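Local structure of 3-alpha-hydroxysteroid dehydrogenase (Pseudomonas sp., 2DKN) at residues D57-G60 and G61-G65; L81-V85 and N86-V90; L151-A154 and G155-A159. The protein interconverts 3-alpha-hydroxysteroids and 3-ketosteroids with NAD(H), as a Rossmann-fold enzyme of the short-chain dehydrogenase family. One frame throughout, in Å; residues are numbered along the deposited sequence.

Interaction 1: residues D57-G60 and G61-G65; sequences DRCG and GVLDG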
loop_
_atom_site.group_PDB
_atom_site.type_symbol
_atom_site.label_atom_id
_atom_site.label_comp_id
_atom_site.label_asym_id
_atom_site.label_seq_id
_atom_site.Cartn_x
_atom_site.Cartn_y
_atom_site.Cartn_z
ATOM N N ASP A 57 -31.069 -4.922 2.053
ATOM C CA ASP A 57 -32.270 -4.808 1.236
ATOM C C ASP A 57 -31.890 -4.382 -0.183
ATOM O O ASP A 57 -32.350 -4.973 -1.161
ATOM C CB ASP A 57 -33.250 -3.804 1.848
ATOM C CG ASP A 57 -34.481 -3.609 0.988
ATOM O OD1 ASP A 57 -35.154 -4.615 0.705
ATOM O OD2 ASP A 57 -34.756 -2.463 0.580
ATOM N N ARG A 58 -31.043 -3.366 -0.299
ATOM C CA ARG A 58 -30.711 -2.821 -1.621
ATOM C C ARG A 58 -29.919 -3.786 -2.511
ATOM O O ARG A 58 -30.033 -3.735 -3.744
ATOM C CB ARG A 58 -30.016 -1.461 -1.505
ATOM C CG ARG A 58 -31.000 -0.361 -1.124
ATOM C CD ARG A 58 -30.401 1.025 -1.039
ATOM N NE ARG A 58 -31.417 2.055 -1.310
ATOM C CZ ARG A 58 -32.349 2.474 -0.450
ATOM N NH1 ARG A 58 -32.445 1.969 0.787
ATOM N NH2 ARG A 58 -33.207 3.412 -0.837
ATOM N N CYS A 59 -29.115 -4.657 -1.904
ATOM C CA CYS A 59 -28.293 -5.570 -2.697
ATOM C C CYS A 59 -28.840 -6.996 -2.733
ATOM O O CYS A 59 -28.212 -7.905 -3.299
ATOM C CB CYS A 59 -26.837 -5.559 -2.189
ATOM S SG CYS A 59 -26.580 -6.394 -0.608
ATOM N N GLY A 60 -30.005 -7.199 -2.136
ATOM C CA GLY A 60 -30.599 -8.528 -2.067
ATOM C C GLY A 60 -29.760 -9.507 -1.283
ATOM O O GLY A 60 -29.764 -10.712 -1.558
ATOM N N GLY A 61 -29.035 -8.994 -0.291
ATOM C CA GLY A 61 -28.230 -9.849 0.583
ATOM C C GLY A 61 -26.992 -10.443 -0.069
ATOM O O GLY A 61 -26.414 -11.396 0.471
ATOM N N VAL A 62 -26.612 -9.898 -1.235
ATOM C CA VAL A 62 -25.391 -10.282 -1.976
ATOM C C VAL A 62 -24.592 -9.029 -2.372
ATOM O O VAL A 62 -25.076 -8.161 -3.114
ATOM C CB VAL A 62 -25.706 -11.131 -3.245
ATOM C CG1 VAL A 62 -24.440 -11.395 -4.051
ATOM C CG2 VAL A 62 -26.341 -12.452 -2.852
ATOM N N LEU A 63 -23.362 -8.940 -1.869
ATOM C CA LEU A 63 -22.548 -7.749 -2.039
ATOM C C LEU A 63 -21.207 -8.148 -2.629
ATOM O O LEU A 63 -20.588 -9.082 -2.151
ATOM C CB LEU A 63 -22.272 -7.135 -0.667
ATOM C CG LEU A 63 -22.600 -5.678 -0.348
ATOM C CD1 LEU A 63 -21.692 -5.197 0.770
ATOM C CD2 LEU A 63 -22.682 -4.669 -1.513
ATOM N N ASP A 64 -20.754 -7.450 -3.658
ATOM C CA ASP A 64 -19.433 -7.744 -4.206
ATOM C C ASP A 64 -18.329 -6.863 -3.639
ATOM O O ASP A 64 -17.165 -7.198 -3.756
ATOM C CB ASP A 64 -19.448 -7.585 -5.723
ATOM C CG ASP A 64 -20.559 -8.367 -6.360
ATOM O OD1 ASP A 64 -21.413 -7.747 -7.029
ATOM O OD2 ASP A 64 -20.602 -9.587 -6.134
ATOM N N GLY A 65 -18.692 -5.732 -3.042
ATOM C CA GLY A 65 -17.674 -4.794 -2.550
ATOM C C GLY A 65 -18.225 -3.961 -1.411
ATOM O O GLY A 65 -19.420 -3.667 -1.382
#

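Interaction 2: residues L81-V85 and N86-V90; sequences LVVAV and NYFGV. With NAI (1,4-dihydronicotinamide adenine dinucleotide), chain C.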
loop_
_atom_site.group_PDB
_atom_site.type_symbol
_atom_site.label_atom_id
_atom_site.label_comp_id
_atom_site.label_asym_id
_atom_site.label_seq_id
_atom_site.Cartn_x
_atom_site.Cartn_y
_atom_site.Cartn_z
ATOM N N LEU A 81 -16.892 10.676 19.801
ATOM C CA LEU A 81 -17.534 10.578 18.495
ATOM C C LEU A 81 -16.546 10.004 17.470
ATOM O O LEU A 81 -16.918 9.183 16.635
ATOM C CB LEU A 81 -18.042 11.962 18.045
ATOM C CG LEU A 81 -18.644 12.021 16.640
ATOM C CD1 LEU A 81 -19.879 11.109 16.557
ATOM C CD2 LEU A 81 -19.001 13.478 16.280
ATOM N N VAL A 82 -15.294 10.448 17.556
ATOM C CA VAL A 82 -14.213 9.981 16.671
ATOM C C VAL A 82 -14.097 8.447 16.734
ATOM O O VAL A 82 -14.084 7.758 15.694
ATOM C CB VAL A 82 -12.865 10.660 17.034
ATOM C CG1 VAL A 82 -11.725 10.074 16.211
ATOM C CG2 VAL A 82 -12.958 12.182 16.827
ATOM N N VAL A 83 -14.061 7.903 17.950
ATOM C CA VAL A 83 -13.987 6.460 18.128
ATOM C C VAL A 83 -15.249 5.763 17.620
ATOM O O VAL A 83 -15.179 4.736 16.953
ATOM C CB VAL A 83 -13.744 6.109 19.622
ATOM C CG1 VAL A 83 -14.045 4.648 19.899
ATOM C CG2 VAL A 83 -12.300 6.467 19.989
ATOM N N ALA A 84 -16.411 6.325 17.919
ATOM C CA ALA A 84 -17.667 5.688 17.538
ATOM C C ALA A 84 -17.772 5.542 16.023
ATOM O O ALA A 84 -18.256 4.532 15.516
ATOM C CB ALA A 84 -18.857 6.513 18.066
ATOM N N VAL A 85 -17.357 6.577 15.304
ATOM C CA VAL A 85 -17.486 6.548 13.839
ATOM C C VAL A 85 -16.293 5.833 13.218
ATOM O O VAL A 85 -16.467 4.914 12.426
ATOM C CB VAL A 85 -17.610 7.960 13.206
ATOM C CG1 VAL A 85 -17.912 7.821 11.712
ATOM C CG2 VAL A 85 -18.718 8.710 13.843
ATOM N N ASN A 86 -15.082 6.262 13.566
ATOM C CA ASN A 86 -13.904 5.768 12.857
ATOM C C ASN A 86 -13.601 4.310 13.121
ATOM O O ASN A 86 -13.013 3.629 12.261
ATOM C CB ASN A 86 -12.659 6.590 13.182
ATOM C CG ASN A 86 -12.732 8.005 12.628
ATOM O OD1 ASN A 86 -13.730 8.382 12.023
ATOM N ND2 ASN A 86 -11.662 8.787 12.824
ATOM N N TYR A 87 -13.931 3.843 14.325
ATOM C CA TYR A 87 -13.744 2.432 14.626
ATOM C C TYR A 87 -15.049 1.637 14.478
ATOM O O TYR A 87 -15.145 0.746 13.621
ATOM C CB TYR A 87 -13.139 2.187 16.015
ATOM C CG TYR A 87 -12.742 0.742 16.168
ATOM C CD1 TYR A 87 -11.490 0.287 15.734
ATOM C CD2 TYR A 87 -13.630 -0.186 16.698
ATOM C CE1 TYR A 87 -11.130 -1.053 15.851
ATOM C CE2 TYR A 87 -13.282 -1.513 16.810
ATOM C CZ TYR A 87 -12.043 -1.945 16.388
ATOM O OH TYR A 87 -11.723 -3.290 16.512
ATOM N N PHE A 88 -16.040 1.962 15.296
ATOM C CA PHE A 88 -17.247 1.144 15.377
ATOM C C PHE A 88 -18.181 1.300 14.180
ATOM O O PHE A 88 -18.876 0.346 13.811
ATOM C CB PHE A 88 -17.956 1.350 16.730
ATOM C CG PHE A 88 -17.186 0.773 17.877
ATOM C CD1 PHE A 88 -17.223 -0.597 18.123
ATOM C CD2 PHE A 88 -16.362 1.578 18.655
ATOM C CE1 PHE A 88 -16.472 -1.138 19.151
ATOM C CE2 PHE A 88 -15.622 1.039 19.700
ATOM C CZ PHE A 88 -15.676 -0.308 19.941
ATOM N N GLY A 89 -18.191 2.474 13.542
ATOM C CA GLY A 89 -18.925 2.623 12.264
ATOM C C GLY A 89 -18.368 1.746 11.128
ATOM O O GLY A 89 -19.056 1.432 10.148
ATOM N N VAL A 90 -17.092 1.404 11.234
ATOM C CA VAL A 90 -16.448 0.491 10.307
ATOM C C VAL A 90 -16.703 -0.951 10.746
ATOM O O VAL A 90 -17.213 -1.784 9.981
ATOM C CB VAL A 90 -14.915 0.736 10.248
ATOM C CG1 VAL A 90 -14.228 -0.354 9.389
ATOM C CG2 VAL A 90 -14.617 2.162 9.734
HETATM P PA NAI C . -15.102 14.052 4.115
HETATM O O1A NAI C . -15.552 14.746 5.335
HETATM O O2A NAI C . -15.100 14.819 2.848
HETATM O O5B NAI C . -15.989 12.738 3.887
HETATM C C5B NAI C . -16.313 11.892 4.952
HETATM C C4B NAI C . -17.772 11.490 4.782
HETATM O O4B NAI C . -18.047 10.640 5.879
HETATM C C3B NAI C . -18.731 12.678 4.848
HETATM O O3B NAI C . -19.686 12.629 3.806
HETATM C C2B NAI C . -19.424 12.434 6.176
HETATM O O2B NAI C . -20.745 12.926 6.243
HETATM C C1B NAI C . -19.336 10.912 6.334
HETATM N N9A NAI C . -19.543 10.643 7.764
HETATM C C8A NAI C . -18.843 11.169 8.831
HETATM N N7A NAI C . -19.433 10.719 9.967
HETATM C C5A NAI C . -20.507 9.943 9.636
HETATM C C6A NAI C . -21.470 9.251 10.380
HETATM N N6A NAI C . -21.583 9.374 11.720
HETATM N N1A NAI C . -22.443 8.540 9.705
HETATM C C2A NAI C . -22.483 8.510 8.329
HETATM N N3A NAI C . -21.541 9.191 7.590
HETATM C C4A NAI C . -20.577 9.905 8.244
HETATM O O3 NAI C . -13.650 13.486 4.494
HETATM P PN NAI C . -12.671 12.562 3.607
HETATM O O1N NAI C . -13.291 12.132 2.342
HETATM O O2N NAI C . -11.386 13.280 3.542
HETATM O O5D NAI C . -12.515 11.314 4.603
HETATM C C5D NAI C . -12.812 9.991 4.179
HETATM C C4D NAI C . -11.977 9.062 5.052
HETATM O O4D NAI C . -10.605 9.317 4.773
HETATM C C3D NAI C . -12.164 9.300 6.548
HETATM O O3D NAI C . -12.167 8.031 7.189
HETATM C C2D NAI C . -10.875 10.017 6.947
HETATM O O2D NAI C . -10.522 9.732 8.272
HETATM C C1D NAI C . -9.875 9.403 5.979
HETATM N N1N NAI C . -8.648 10.227 5.800
HETATM C C2N NAI C . -8.746 11.492 5.291
HETATM C C3N NAI C . -7.600 12.252 5.119
HETATM C C7N NAI C . -7.694 13.625 4.503
HETATM O O7N NAI C . -6.524 14.366 4.509
HETATM N N7N NAI C . -8.843 14.088 3.973
HETATM C C4N NAI C . -6.339 11.722 5.457
HETATM C C5N NAI C . -6.256 10.400 5.943
HETATM C C6N NAI C . -7.427 9.674 6.110
#

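Interaction 3: residues L151-A154 and G155-A159; sequences LAYA and GSKYA. With NAI (1,4-dihydronicotinamide adenine dinucleotide), chain C.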
loop_
_atom_site.group_PDB
_atom_site.type_symbol
_atom_site.label_atom_id
_atom_site.label_comp_id
_atom_site.label_asym_id
_atom_site.label_seq_id
_atom_site.Cartn_x
_atom_site.Cartn_y
_atom_site.Cartn_z
ATOM N N LEU A 151 -5.678 12.340 19.411
ATOM C CA LEU A 151 -5.300 11.057 19.989
ATOM C C LEU A 151 -6.389 10.055 19.705
ATOM O O LEU A 151 -6.100 8.896 19.428
ATOM C CB LEU A 151 -5.069 11.148 21.489
ATOM C CG LEU A 151 -3.828 11.996 21.801
ATOM C CD1 LEU A 151 -3.712 12.299 23.298
ATOM C CD2 LEU A 151 -2.592 11.323 21.283
ATOM N N ALA A 152 -7.644 10.496 19.766
ATOM C CA ALA A 152 -8.746 9.619 19.375
ATOM C C ALA A 152 -8.684 9.302 17.881
ATOM O O ALA A 152 -9.039 8.195 17.464
ATOM C CB ALA A 152 -10.098 10.247 19.724
ATOM N N TYR A 153 -8.273 10.278 17.081
ATOM C CA TYR A 153 -8.108 10.052 15.648
ATOM C C TYR A 153 -7.016 9.014 15.333
ATOM O O TYR A 153 -7.260 8.014 14.636
ATOM C CB TYR A 153 -7.829 11.382 14.932
ATOM C CG TYR A 153 -7.812 11.243 13.434
ATOM C CD1 TYR A 153 -8.995 11.049 12.752
ATOM C CD2 TYR A 153 -6.625 11.324 12.691
ATOM C CE1 TYR A 153 -9.031 10.913 11.380
ATOM C CE2 TYR A 153 -6.660 11.186 11.272
ATOM C CZ TYR A 153 -7.873 10.967 10.649
ATOM O OH TYR A 153 -8.018 10.832 9.257
ATOM N N ALA A 154 -5.814 9.231 15.862
ATOM C CA ALA A 154 -4.726 8.275 15.689
ATOM C C ALA A 154 -5.084 6.925 16.294
ATOM O O ALA A 154 -4.822 5.897 15.689
ATOM C CB ALA A 154 -3.430 8.786 16.318
ATOM N N GLY A 155 -5.687 6.930 17.483
ATOM C CA GLY A 155 -6.029 5.676 18.166
ATOM C C GLY A 155 -7.034 4.893 17.333
ATOM O O GLY A 155 -6.894 3.698 17.151
ATOM N N SER A 156 -8.053 5.578 16.823
ATOM C CA SER A 156 -9.126 4.874 16.123
ATOM C C SER A 156 -8.597 4.333 14.805
ATOM O O SER A 156 -8.959 3.236 14.395
ATOM C CB SER A 156 -10.349 5.774 15.920
ATOM O OG SER A 156 -10.042 6.928 15.140
ATOM N N LYS A 157 -7.726 5.099 14.155
ATOM C CA LYS A 157 -7.183 4.695 12.862
ATOM C C LYS A 157 -6.191 3.545 13.041
ATOM O O LYS A 157 -6.190 2.577 12.263
ATOM C CB LYS A 157 -6.562 5.901 12.127
ATOM C CG LYS A 157 -7.609 6.886 11.667
ATOM C CD LYS A 157 -8.572 6.261 10.654
ATOM C CE LYS A 157 -9.442 7.319 9.967
ATOM N NZ LYS A 157 -10.335 6.692 8.908
ATOM N N TYR A 158 -5.389 3.617 14.102
ATOM C CA TYR A 158 -4.522 2.508 14.462
ATOM C C TYR A 158 -5.344 1.237 14.710
ATOM O O TYR A 158 -5.085 0.194 14.112
ATOM C CB TYR A 158 -3.635 2.834 15.677
ATOM C CG TYR A 158 -2.821 1.636 16.115
ATOM C CD1 TYR A 158 -1.595 1.356 15.514
ATOM C CD2 TYR A 158 -3.292 0.763 17.087
ATOM C CE1 TYR A 158 -0.853 0.244 15.884
ATOM C CE2 TYR A 158 -2.560 -0.370 17.457
ATOM C CZ TYR A 158 -1.346 -0.622 16.844
ATOM O OH TYR A 158 -0.587 -1.728 17.190
ATOM N N ALA A 159 -6.322 1.333 15.602
ATOM C CA ALA A 159 -7.134 0.191 15.980
ATOM C C ALA A 159 -7.840 -0.451 14.783
ATOM O O ALA A 159 -7.845 -1.679 14.651
ATOM C CB ALA A 159 -8.150 0.580 17.075
HETATM P PA NAI C . -15.102 14.052 4.115
HETATM O O1A NAI C . -15.552 14.746 5.335
HETATM O O2A NAI C . -15.100 14.819 2.848
HETATM O O5B NAI C . -15.989 12.738 3.887
HETATM C C5B NAI C . -16.313 11.892 4.952
HETATM C C4B NAI C . -17.772 11.490 4.782
HETATM O O4B NAI C . -18.047 10.640 5.879
HETATM C C3B NAI C . -18.731 12.678 4.848
HETATM O O3B NAI C . -19.686 12.629 3.806
HETATM C C2B NAI C . -19.424 12.434 6.176
HETATM O O2B NAI C . -20.745 12.926 6.243
HETATM C C1B NAI C . -19.336 10.912 6.334
HETATM N N9A NAI C . -19.543 10.643 7.764
HETATM C C8A NAI C . -18.843 11.169 8.831
HETATM N N7A NAI C . -19.433 10.719 9.967
HETATM C C5A NAI C . -20.507 9.943 9.636
HETATM C C6A NAI C . -21.470 9.251 10.380
HETATM N N6A NAI C . -21.583 9.374 11.720
HETATM N N1A NAI C . -22.443 8.540 9.705
HETATM C C2A NAI C . -22.483 8.510 8.329
HETATM N N3A NAI C . -21.541 9.191 7.590
HETATM C C4A NAI C . -20.577 9.905 8.244
HETATM O O3 NAI C . -13.650 13.486 4.494
HETATM P PN NAI C . -12.671 12.562 3.607
HETATM O O1N NAI C . -13.291 12.132 2.342
HETATM O O2N NAI C . -11.386 13.280 3.542
HETATM O O5D NAI C . -12.515 11.314 4.603
HETATM C C5D NAI C . -12.812 9.991 4.179
HETATM C C4D NAI C . -11.977 9.062 5.052
HETATM O O4D NAI C . -10.605 9.317 4.773
HETATM C C3D NAI C . -12.164 9.300 6.548
HETATM O O3D NAI C . -12.167 8.031 7.189
HETATM C C2D NAI C . -10.875 10.017 6.947
HETATM O O2D NAI C . -10.522 9.732 8.272
HETATM C C1D NAI C . -9.875 9.403 5.979
HETATM N N1N NAI C . -8.648 10.227 5.800
HETATM C C2N NAI C . -8.746 11.492 5.291
HETATM C C3N NAI C . -7.600 12.252 5.119
HETATM C C7N NAI C . -7.694 13.625 4.503
HETATM O O7N NAI C . -6.524 14.366 4.509
HETATM N N7N NAI C . -8.843 14.088 3.973
HETATM C C4N NAI C . -6.339 11.722 5.457
HETATM C C5N NAI C . -6.256 10.400 5.943
HETATM C C6N NAI C . -7.427 9.674 6.110
#

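Interaction 1: residues D57-G60 and G61-G65
C59 meets V62 through the backbone: V62 N donates a hydrogen bond to C59 O at 3.3 Å, with an N-H...O angle of 157°. This bond closes a type I' beta turn from C59 to V62, whose corner residues G60 and G61 both have positive phi. The same backbone path ends helix 45-59: G60 leaves helical geometry in a Schellman motif, and its N makes a weak bond to D57 O at 3.4 Å.

Beside the turn, the thiol of C59 bends back over the exiting chain. Its chi1 of 73° sets SG between the backbone N and the carbonyl carbon, which brings SG to 3.4 Å from V62 O and to 4.1 Å from L63 CG. C59 and L63 both lean on V3 of strand 3-7, while the carboxylate of D64 accepts hydrogen bonds from the backbone N of V3 and of Q105. Chemically, then, the turn is made by backbone bonds and two glycines with positive phi, and one small apolar contact, C59 SG on L63 CG, follows it before strand 65-68 begins.

Interaction 2: residues L81-V85 and N86-V90
Helix 79-102 of the beta-alpha-beta unit between strands 65-68 and 108-112 borders the adenine end of the coenzyme pocket and widens into a pi-type turn at 86-88. V82 O accepts N86 N at 2.8 Å, an ordinary i to i+4 bond. One residue on, V83 O receives both Y87 N at 3.0 Å and, weakly, F88 N, while G89 N reaches weakly to both A84 O and V85 O. The two weak i to i+5 bonds, F88 N to V83 O and G89 N to A84 O, mark the wider turn, and the short axes of 81-85 and 86-90 differ by 26°.

V83 and F88, five residues apart, lie side by side: V83 CG1 meets the ring edge in its plane, 3.9 Å from F88 CE2. Over one face of the same ring sits Y87 CD2. The chi1 of N86, -68°, lays its amide back across V82, with ND2 at 3.6 Å from V82 CG1; OD1 accepts a hydrogen bond from V72 N.

V85 faces the coenzyme, its CG2 being 3.6 Å from NAI N6A. Adenine beside V85 belongs to the Rossmann beta-alpha-beta unit, and N86 probably holds the place of the asparagine in the family's Asn-Ser-Tyr-Lys tetrad.

Interaction 3: residues L151-A154 and G155-A159
Most unusual here is that Y153 and K157, one helical turn apart, meet face-on while both also hold a single ribose hydroxyl, O2D of NAI. Over one face of the Y153 ring sits K157 CG, 4.2 Å from the centroid and 11° off the normal, a CH-pi contact. Y153 OH is hydrogen-bonded to NAI O2D at 2.9 Å, either oxygen being a possible donor, and O2D lies at the ring edge in its plane. K157 NZ gives a bond of 2.8 Å to NAI O3D and a weak one of 3.1 Å to O2D. The lysine chain bends at chi2 (-63°) and then runs extended past the tyrosine, which carries NZ to the ribose. Y153 and K157 form the YxxxK pair of short-chain dehydrogenases, where the tyrosine is as a rule the general acid-base.

A backbone bond, K157 N to Y153 O at 3.0 Å, fixes the spacing. S156 OG lies 2.8 Å from A152 O and 3.0 Å from Y153 O, two acceptors for a single proton.

Helix 149-166 packs on helix 79-102, where N86 touches Y153, and on helix 126-133 through S156 and A159. K157 NZ also bonds V112 O at the end of strand 108-112, and the Y158 ring meets F255 of the second subunit.

In the fold
Along the chain the three contacts come in series, all around one parallel Rossmann sheet. Interaction 1 lies at the surface, where helix 45-59 turns into strand 65-68; interaction 2 falls in the next helix, 79-102, and interaction 3 in helix 149-166. Centres of interactions 1 and 2 are 23 Å apart, and those of 1 and 3 are 30 Å apart on opposite sides of the chain's centre. Interactions 2 and 3 have centres 10 Å apart and touch: N86 CB packs on S156 OG at 3.3 Å. Both reach the same NADH, one at adenine and the other at the nicotinamide ribose, so these two helices line separate parts of one coenzyme site, remote from the turn at 57-65.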